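Local structure of pesticidal crystal protein Cry4Aa (Bacillus thuringiensis, 2C9K) at residues A[49-54]-A[137-142]; A[505-510]-A[586-591]; A[545-550]-A[573-578]. The protein promotes colloid-osmotic lysis of insect midgut epithelial cells by binding to them, and is active against mosquito larvae. All coordinates share one frame; numbering follows the deposited sequence.

Contact 1 of 3, residues A[49-54]-A[137-142]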
loop_
_atom_site.group_PDB
_atom_site.type_symbol
_atom_site.label_atom_id
_atom_site.label_comp_id
_atom_site.label_asym_id
_atom_site.label_seq_id
_atom_site.Cartn_x
_atom_site.Cartn_y
_atom_site.Cartn_z
ATOM N N ASP A 49 -7.136 20.264 -5.354
ATOM C CA ASP A 49 -7.933 19.209 -4.753
ATOM C C ASP A 49 -7.077 18.365 -3.818
ATOM O O ASP A 49 -7.505 18.025 -2.713
ATOM C CB ASP A 49 -8.547 18.321 -5.827
ATOM C CG ASP A 49 -9.522 19.069 -6.702
ATOM O OD1 ASP A 49 -10.168 20.012 -6.196
ATOM O OD2 ASP A 49 -9.656 18.710 -7.891
ATOM N N PHE A 50 -5.868 18.028 -4.256
ATOM C CA PHE A 50 -4.981 17.229 -3.422
ATOM C C PHE A 50 -4.650 17.979 -2.135
ATOM O O PHE A 50 -4.703 17.412 -1.050
ATOM C CB PHE A 50 -3.680 16.884 -4.168
ATOM C CG PHE A 50 -3.832 15.808 -5.219
ATOM C CD1 PHE A 50 -2.705 15.230 -5.795
ATOM C CD2 PHE A 50 -5.093 15.391 -5.648
ATOM C CE1 PHE A 50 -2.824 14.257 -6.783
ATOM C CE2 PHE A 50 -5.229 14.419 -6.639
ATOM C CZ PHE A 50 -4.091 13.850 -7.209
ATOM N N ILE A 51 -4.324 19.262 -2.260
ATOM C CA ILE A 51 -3.975 20.073 -1.097
ATOM C C ILE A 51 -5.183 20.389 -0.214
ATOM O O ILE A 51 -5.119 20.275 1.009
ATOM C CB ILE A 51 -3.299 21.399 -1.516
ATOM C CG1 ILE A 51 -2.060 21.108 -2.356
ATOM C CG2 ILE A 51 -2.890 22.187 -0.285
ATOM C CD1 ILE A 51 -1.324 22.347 -2.769
ATOM N N THR A 52 -6.283 20.784 -0.834
ATOM C CA THR A 52 -7.476 21.101 -0.075
ATOM C C THR A 52 -7.950 19.894 0.720
ATOM O O THR A 52 -8.282 20.011 1.898
ATOM C CB THR A 52 -8.594 21.571 -1.003
ATOM O OG1 THR A 52 -8.162 22.749 -1.692
ATOM C CG2 THR A 52 -9.853 21.882 -0.217
ATOM N N GLN A 53 -7.966 18.729 0.081
ATOM C CA GLN A 53 -8.418 17.519 0.756
ATOM C C GLN A 53 -7.536 17.174 1.951
ATOM O O GLN A 53 -8.034 16.783 3.006
ATOM C CB GLN A 53 -8.472 16.328 -0.211
ATOM C CG GLN A 53 -9.183 15.112 0.391
ATOM C CD GLN A 53 -9.310 13.944 -0.567
ATOM O OE1 GLN A 53 -9.926 12.929 -0.241
ATOM N NE2 GLN A 53 -8.724 14.075 -1.751
ATOM N N THR A 54 -6.227 17.314 1.790
ATOM C CA THR A 54 -5.324 17.024 2.888
ATOM C C THR A 54 -5.580 18.002 4.031
ATOM O O THR A 54 -5.715 17.602 5.190
ATOM C CB THR A 54 -3.862 17.136 2.435
ATOM O OG1 THR A 54 -3.559 16.040 1.571
ATOM C CG2 THR A 54 -2.920 17.118 3.630
ATOM N N ILE A 137 3.649 19.285 4.135
ATOM C CA ILE A 137 2.995 18.002 4.304
ATOM C C ILE A 137 1.652 18.126 3.585
ATOM O O ILE A 137 1.070 17.138 3.140
ATOM C CB ILE A 137 2.722 17.661 5.779
ATOM C CG1 ILE A 137 1.546 18.470 6.288
ATOM C CG2 ILE A 137 3.939 17.932 6.619
ATOM C CD1 ILE A 137 0.860 17.806 7.420
ATOM N N LEU A 138 1.179 19.362 3.481
ATOM C CA LEU A 138 -0.092 19.670 2.842
ATOM C C LEU A 138 0.059 19.618 1.321
ATOM O O LEU A 138 -0.923 19.545 0.591
ATOM C CB LEU A 138 -0.558 21.064 3.283
ATOM C CG LEU A 138 -2.066 21.287 3.429
ATOM C CD1 LEU A 138 -2.614 20.290 4.442
ATOM C CD2 LEU A 138 -2.357 22.716 3.873
ATOM N N VAL A 139 1.298 19.647 0.849
ATOM C CA VAL A 139 1.583 19.613 -0.579
ATOM C C VAL A 139 2.276 18.291 -0.946
ATOM O O VAL A 139 2.518 18.009 -2.124
ATOM C CB VAL A 139 2.492 20.807 -0.975
ATOM C CG1 VAL A 139 2.821 20.760 -2.435
ATOM C CG2 VAL A 139 1.795 22.113 -0.667
ATOM N N LEU A 140 2.576 17.480 0.070
ATOM C CA LEU A 140 3.249 16.200 -0.125
ATOM C C LEU A 140 2.629 15.322 -1.200
ATOM O O LEU A 140 3.345 14.758 -2.020
ATOM C CB LEU A 140 3.303 15.414 1.190
ATOM C CG LEU A 140 3.979 14.036 1.098
ATOM C CD1 LEU A 140 5.435 14.201 0.689
ATOM C CD2 LEU A 140 3.889 13.317 2.427
ATOM N N SER A 141 1.308 15.195 -1.213
ATOM C CA SER A 141 0.688 14.345 -2.220
ATOM C C SER A 141 0.973 14.841 -3.642
ATOM O O SER A 141 1.183 14.041 -4.548
ATOM C CB SER A 141 -0.825 14.209 -1.972
ATOM O OG SER A 141 -1.538 15.379 -2.306
ATOM N N SER A 142 0.988 16.154 -3.843
ATOM C CA SER A 142 1.287 16.712 -5.163
ATOM C C SER A 142 2.786 16.514 -5.418
ATOM O O SER A 142 3.223 16.235 -6.539
ATOM C CB SER A 142 0.946 18.203 -5.192
ATOM O OG SER A 142 -0.408 18.413 -4.825
#
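Ile137 meets Thr54 through its backbone: Ile137 O lies 4.0 Å from Thr54 CG2. The side chain of Ile137 also touches Thr200 and Leu207 of helix 183-208. Leu138 follows and lies against Ile51 and Thr54 of helix 46-58. Its CD1 packs on the methyl of Thr54, with Leu138 CD1 and Thr54 CG2 3.3 Å apart. The two side chains slide past each other in opposite directions. Leu138 CG rests on the branch methyl of Ile51, 3.9 Å from Ile51 CG2, and here the side chains cross at about a right angle. The backbone of Leu138 also takes part. Its O forms a CA-H...O contact with Ile51 CA at 3.5 Å, with an angle of 143° at the hydrogen. Val139 starts its side chain away from the helix. Its CG2 still reaches Ile51 CD1 at 3.8 Å, the two side chains lying alongside each other and pointing the same way. Ser141 turns toward Phe50 and brings its OG to 3.2 Å from Phe50 CB. Ser142 OG lies 3.7 Å from the same Phe50 CB and also borders Ile51 CG1. The Phe50 ring also meets Tyr6 and Trp47, and Ile51 reaches helix 64-74 at Ile67 and Ala70. The contact sits in the helical bundle of the N-terminal domain, where the chain passes from helix 129-137 into helix 140-164. Thr54 OG1 lies beside its backbone N (chi1 -71°) and bonds back to Phe50 O at 3.2 Å, while CG2, anti to that N, faces Leu138. The Thr54 hydroxyl is thus satisfied within its own helix. Apolar packing, two serine hydroxyls set against Phe50 and one CA-H...O contact join the segments; no hydrogen bond does.

Contact 2 of 3, residues A[505-510]-A[586-591]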
loop_
_atom_site.group_PDB
_atom_site.type_symbol
_atom_site.label_atom_id
_atom_site.label_comp_id
_atom_site.label_asym_id
_atom_site.label_seq_id
_atom_site.Cartn_x
_atom_site.Cartn_y
_atom_site.Cartn_z
ATOM N N HIS A 505 13.336 -19.418 11.583
ATOM C CA HIS A 505 12.887 -19.901 10.293
ATOM C C HIS A 505 11.540 -19.287 9.919
ATOM O O HIS A 505 10.868 -18.692 10.757
ATOM C CB HIS A 505 12.729 -21.409 10.363
ATOM C CG HIS A 505 11.776 -21.854 11.429
ATOM N ND1 HIS A 505 12.078 -21.786 12.772
ATOM C CD2 HIS A 505 10.516 -22.343 11.354
ATOM C CE1 HIS A 505 11.047 -22.215 13.477
ATOM N NE2 HIS A 505 10.085 -22.558 12.641
ATOM N N PHE A 506 11.164 -19.435 8.651
ATOM C CA PHE A 506 9.879 -18.962 8.143
ATOM C C PHE A 506 9.740 -19.535 6.747
ATOM O O PHE A 506 10.733 -19.668 6.042
ATOM C CB PHE A 506 9.786 -17.418 8.154
ATOM C CG PHE A 506 10.547 -16.721 7.048
ATOM C CD1 PHE A 506 10.004 -16.599 5.773
ATOM C CD2 PHE A 506 11.785 -16.131 7.304
ATOM C CE1 PHE A 506 10.683 -15.892 4.771
ATOM C CE2 PHE A 506 12.473 -15.425 6.312
ATOM C CZ PHE A 506 11.922 -15.305 5.047
ATOM N N LYS A 507 8.519 -19.911 6.366
ATOM C CA LYS A 507 8.289 -20.490 5.043
ATOM C C LYS A 507 7.184 -19.845 4.223
ATOM O O LYS A 507 6.067 -19.643 4.691
ATOM C CB LYS A 507 7.999 -21.982 5.164
ATOM C CG LYS A 507 7.680 -22.667 3.839
ATOM C CD LYS A 507 6.188 -22.885 3.660
ATOM C CE LYS A 507 5.666 -23.866 4.672
ATOM N NZ LYS A 507 4.193 -23.776 4.778
ATOM N N ILE A 508 7.507 -19.514 2.984
ATOM C CA ILE A 508 6.531 -18.929 2.093
ATOM C C ILE A 508 6.337 -19.979 0.996
ATOM O O ILE A 508 7.304 -20.625 0.567
ATOM C CB ILE A 508 7.043 -17.566 1.535
ATOM C CG1 ILE A 508 6.731 -17.430 0.053
ATOM C CG2 ILE A 508 8.520 -17.428 1.766
ATOM C CD1 ILE A 508 5.304 -17.127 -0.232
ATOM N N THR A 509 5.085 -20.179 0.582
ATOM C CA THR A 509 4.756 -21.151 -0.458
ATOM C C THR A 509 4.436 -20.451 -1.779
ATOM O O THR A 509 3.642 -19.517 -1.816
ATOM C CB THR A 509 3.547 -21.993 -0.042
ATOM O OG1 THR A 509 3.769 -22.515 1.270
ATOM C CG2 THR A 509 3.345 -23.151 -1.006
ATOM N N CYS A 510 5.050 -20.910 -2.864
ATOM C CA CYS A 510 4.826 -20.300 -4.176
ATOM C C CYS A 510 4.327 -21.295 -5.207
ATOM O O CYS A 510 4.609 -22.488 -5.123
ATOM C CB CYS A 510 6.115 -19.671 -4.699
ATOM S SG CYS A 510 6.887 -18.548 -3.541
ATOM N N SER A 586 7.906 -24.902 -1.898
ATOM C CA SER A 586 8.039 -24.589 -0.478
ATOM C C SER A 586 9.356 -23.846 -0.291
ATOM O O SER A 586 10.419 -24.357 -0.637
ATOM C CB SER A 586 8.058 -25.859 0.371
ATOM O OG SER A 586 6.835 -26.550 0.269
ATOM N N LEU A 587 9.276 -22.633 0.236
ATOM C CA LEU A 587 10.461 -21.831 0.459
ATOM C C LEU A 587 10.716 -21.737 1.963
ATOM O O LEU A 587 10.198 -20.853 2.656
ATOM C CB LEU A 587 10.271 -20.442 -0.165
ATOM C CG LEU A 587 11.105 -20.084 -1.410
ATOM C CD1 LEU A 587 10.888 -21.093 -2.519
ATOM C CD2 LEU A 587 10.726 -18.691 -1.891
ATOM N N VAL A 588 11.514 -22.672 2.466
ATOM C CA VAL A 588 11.828 -22.704 3.885
ATOM C C VAL A 588 13.125 -21.972 4.166
ATOM O O VAL A 588 14.184 -22.400 3.731
ATOM C CB VAL A 588 11.979 -24.142 4.398
ATOM C CG1 VAL A 588 11.926 -24.152 5.909
ATOM C CG2 VAL A 588 10.896 -25.024 3.816
ATOM N N PHE A 589 13.023 -20.866 4.893
ATOM C CA PHE A 589 14.177 -20.063 5.262
ATOM C C PHE A 589 14.586 -20.347 6.702
ATOM O O PHE A 589 13.754 -20.331 7.612
ATOM C CB PHE A 589 13.869 -18.561 5.134
ATOM C CG PHE A 589 13.801 -18.063 3.721
ATOM C CD1 PHE A 589 12.623 -18.152 2.989
ATOM C CD2 PHE A 589 14.930 -17.534 3.107
ATOM C CE1 PHE A 589 12.571 -17.725 1.666
ATOM C CE2 PHE A 589 14.887 -17.104 1.780
ATOM C CZ PHE A 589 13.705 -17.203 1.060
ATOM N N ASN A 590 15.874 -20.607 6.902
ATOM C CA ASN A 590 16.419 -20.861 8.236
ATOM C C ASN A 590 17.619 -19.971 8.494
ATOM O O ASN A 590 18.350 -19.602 7.570
ATOM C CB ASN A 590 16.871 -22.312 8.388
ATOM C CG ASN A 590 15.780 -23.216 8.911
ATOM O OD1 ASN A 590 15.250 -24.050 8.179
ATOM N ND2 ASN A 590 15.435 -23.057 10.186
ATOM N N ARG A 591 17.810 -19.621 9.760
ATOM C CA ARG A 591 18.953 -18.819 10.169
ATOM C C ARG A 591 19.798 -19.735 11.052
ATOM O O ARG A 591 19.294 -20.289 12.025
ATOM C CB ARG A 591 18.499 -17.591 10.953
ATOM C CG ARG A 591 19.653 -16.753 11.412
ATOM C CD ARG A 591 19.250 -15.360 11.801
ATOM N NE ARG A 591 20.410 -14.655 12.324
ATOM C CZ ARG A 591 20.383 -13.417 12.792
ATOM N NH1 ARG A 591 19.245 -12.741 12.797
ATOM N NH2 ARG A 591 21.493 -12.864 13.261
#
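Phe506 and Phe589 pair across two neighbouring antiparallel strands in the beta-sandwich of the C-terminal toxin domain. Strands 505-511 and 584-591 are interior strands of a five-stranded antiparallel sheet. Strand 481-482 flanks the first and strand 536-541 the second. Backbone bonds fix the register. Phe589 N donates to Phe506 O at 2.8 Å. Ile508 and Leu587 form the next hydrogen-bonded pair, with Ile508 N to Leu587 O at 3.0 Å and Leu587 N to Ile508 O at 2.8 Å. Phe506 N also bonds to Phe589 O, though the position of that oxygen is less certain. Between the two pairs, Lys507 CA makes a CA-H...O contact with Leu587 O.

Aromatic and apolar contacts fill the face that carries Phe506, Ile508, Leu587 and Phe589. The two phenyl rings are nearly parallel, with planes at 12° and centroids 4.7 Å apart. They are slid so far that they barely overlap. Instead, Phe589 CB sits over the face of the Phe506 ring, 3.8 Å from its centroid, in a CH-pi contact. Phe506 CG, set between the backbone N and the carbonyl carbon (chi1 76°), is brought toward Phe589 CB. Ile508 CG2 meets the edge of the Phe589 ring, 4.1 Å from Phe589 CE1. This face packs on strand 600-609 of the other sheet through Ile602, Ile605 and Phe607.

The other face carries Lys507, Val588, His505 and Asn590. Lys507 and Val588 form a non-hydrogen-bonded pair, and Lys507 CG lies 4.0 Å from Val588 CG2. The end of Lys507 turns away, and its NZ bonds to Asn480 OD1. Thr509 OG1 also bonds to the Asn480 side chain. His505 and Asn590 lie side by side, with ring and amide planes 30° apart and Asn590 ND2 3.2 Å from His505 CB.

Contact 3 of 3, residues A[545-550]-A[573-578]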
loop_
_atom_site.group_PDB
_atom_site.type_symbol
_atom_site.label_atom_id
_atom_site.label_comp_id
_atom_site.label_asym_id
_atom_site.label_seq_id
_atom_site.Cartn_x
_atom_site.Cartn_y
_atom_site.Cartn_z
ATOM N N ALA A 545 16.472 -27.331 -4.563
ATOM C CA ALA A 545 17.830 -26.874 -4.291
ATOM C C ALA A 545 18.100 -26.605 -2.820
ATOM O O ALA A 545 17.212 -26.735 -1.973
ATOM C CB ALA A 545 18.124 -25.610 -5.103
ATOM N N GLU A 546 19.346 -26.241 -2.530
ATOM C CA GLU A 546 19.759 -25.919 -1.174
ATOM C C GLU A 546 20.677 -24.708 -1.249
ATOM O O GLU A 546 21.871 -24.839 -1.472
ATOM C CB GLU A 546 20.506 -27.086 -0.545
ATOM C CG GLU A 546 20.674 -26.928 0.939
ATOM C CD GLU A 546 19.367 -27.143 1.686
ATOM O OE1 GLU A 546 19.271 -26.723 2.862
ATOM O OE2 GLU A 546 18.440 -27.746 1.101
ATOM N N LEU A 547 20.118 -23.524 -1.059
ATOM C CA LEU A 547 20.907 -22.308 -1.133
ATOM C C LEU A 547 21.268 -21.761 0.242
ATOM O O LEU A 547 20.534 -21.940 1.207
ATOM C CB LEU A 547 20.138 -21.250 -1.916
ATOM C CG LEU A 547 19.576 -21.658 -3.280
ATOM C CD1 LEU A 547 18.475 -22.700 -3.108
ATOM C CD2 LEU A 547 19.021 -20.423 -3.973
ATOM N N GLY A 548 22.410 -21.092 0.323
ATOM C CA GLY A 548 22.841 -20.526 1.585
ATOM C C GLY A 548 23.796 -19.379 1.346
ATOM O O GLY A 548 24.504 -19.355 0.340
ATOM N N MET A 549 23.818 -18.420 2.265
ATOM C CA MET A 549 24.704 -17.276 2.128
ATOM C C MET A 549 24.778 -16.420 3.406
ATOM O O MET A 549 23.920 -16.506 4.288
ATOM C CB MET A 549 24.255 -16.418 0.933
ATOM C CG MET A 549 22.869 -15.815 1.075
ATOM S SD MET A 549 22.324 -14.790 -0.330
ATOM C CE MET A 549 23.873 -13.925 -0.755
ATOM N N ALA A 550 25.825 -15.606 3.494
ATOM C CA ALA A 550 26.030 -14.717 4.628
ATOM C C ALA A 550 25.525 -13.331 4.253
ATOM O O ALA A 550 25.781 -12.847 3.149
ATOM C CB ALA A 550 27.500 -14.649 4.974
ATOM N N PHE A 573 21.565 -15.569 -3.974
ATOM C CA PHE A 573 22.186 -16.859 -3.733
ATOM C C PHE A 573 22.906 -17.279 -5.009
ATOM O O PHE A 573 22.478 -16.937 -6.109
ATOM C CB PHE A 573 21.138 -17.900 -3.370
ATOM C CG PHE A 573 20.408 -17.609 -2.100
ATOM C CD1 PHE A 573 19.175 -16.978 -2.123
ATOM C CD2 PHE A 573 20.938 -17.998 -0.878
ATOM C CE1 PHE A 573 18.474 -16.741 -0.947
ATOM C CE2 PHE A 573 20.249 -17.767 0.306
ATOM C CZ PHE A 573 19.012 -17.138 0.274
ATOM N N SER A 574 23.991 -18.030 -4.860
ATOM C CA SER A 574 24.773 -18.471 -6.003
ATOM C C SER A 574 24.098 -19.540 -6.854
ATOM O O SER A 574 23.784 -19.302 -8.020
ATOM C CB SER A 574 26.140 -18.963 -5.531
ATOM O OG SER A 574 26.010 -19.949 -4.527
ATOM N N ASN A 575 23.875 -20.716 -6.284
ATOM C CA ASN A 575 23.239 -21.799 -7.027
ATOM C C ASN A 575 21.870 -21.416 -7.592
ATOM O O ASN A 575 21.120 -20.654 -6.986
ATOM C CB ASN A 575 23.113 -23.045 -6.142
ATOM C CG ASN A 575 22.495 -22.740 -4.791
ATOM O OD1 ASN A 575 22.959 -21.859 -4.065
ATOM N ND2 ASN A 575 21.450 -23.478 -4.441
ATOM N N GLU A 576 21.554 -21.950 -8.767
ATOM C CA GLU A 576 20.280 -21.664 -9.409
ATOM C C GLU A 576 19.255 -22.772 -9.202
ATOM O O GLU A 576 19.591 -23.907 -8.868
ATOM C CB GLU A 576 20.474 -21.421 -10.908
ATOM C CG GLU A 576 21.172 -22.543 -11.655
ATOM C CD GLU A 576 21.219 -22.287 -13.151
ATOM O OE1 GLU A 576 20.182 -22.493 -13.825
ATOM O OE2 GLU A 576 22.287 -21.863 -13.652
ATOM N N VAL A 577 17.995 -22.425 -9.412
ATOM C CA VAL A 577 16.906 -23.363 -9.244
ATOM C C VAL A 577 16.060 -23.426 -10.525
ATOM O O VAL A 577 16.029 -22.485 -11.324
ATOM C CB VAL A 577 16.031 -22.929 -8.061
ATOM C CG1 VAL A 577 16.914 -22.468 -6.916
ATOM C CG2 VAL A 577 15.095 -21.809 -8.483
ATOM N N LYS A 578 15.388 -24.550 -10.722
ATOM C CA LYS A 578 14.539 -24.729 -11.883
ATOM C C LYS A 578 13.203 -25.280 -11.407
ATOM O O LYS A 578 13.152 -26.243 -10.638
ATOM C CB LYS A 578 15.184 -25.683 -12.896
ATOM C CG LYS A 578 15.518 -27.083 -12.379
ATOM C CD LYS A 578 16.706 -27.079 -11.398
ATOM C CE LYS A 578 16.266 -27.005 -9.934
ATOM N NZ LYS A 578 17.409 -26.711 -9.026
#
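Leu547 and Phe573 approach across two segments whose touching parts, CA 545 to 549 and CA 573 to 578, run end to end in directions 169° apart. The CA atoms of Leu547 and Phe573 are 6.2 Å apart, and those of Ala545 and Val577 are 6.1 Å apart. No backbone hydrogen bond joins the segments. Strand 545-550 pairs with strand 536-541 at the edge of one sheet, while Phe573 and Val577 bond to strand 517-527 of the other. The contact is thus face-to-face packing at the edge of the beta-sandwich.

Leu547 CD2 lies 3.3 Å from Phe573 CB, the two side chains crossing at about a right angle. Met549 supplies a Met-aromatic contact: its SD sits over one face of the Phe573 ring, offset toward the rim and 3.7 Å from the centroid. Met549 CG, between the backbone N and the carbonyl carbon (chi1 63°), lies 3.4 Å from Phe573 CE2. Asn575 OD1 lies 3.6 Å from Leu547 CB. At the other end Ala545 CB meets Val577 CG1 at 3.8 Å, and Leu547 CD1 touches the same methyl. Lys578 NZ bonds to Val544 O, just before the strand. Dispersion and sulfur-aromatic packing, rather than backbone pairing, mainly join the two layers here.

In the fold
From the N terminus, contact 1 comes first and closes a mostly helical loop within the helical domain. It is complete long before the other two open, and its centre lies about 41 Å from that of contact 2, on the opposite side of the chain's centre. The middle domain, rich in antiparallel sheets, comes between. Contact 2 then closes a long loop of strands and connecting turns, without helix, in the C-terminal domain. Contact 3 is nested inside that loop and does not cross it. Contact 2 joins neighbouring strands within one sheet. Contact 3 packs the edge strand of the same sheet, 545-550, against the segment leading into strand 577-579 of the other sheet.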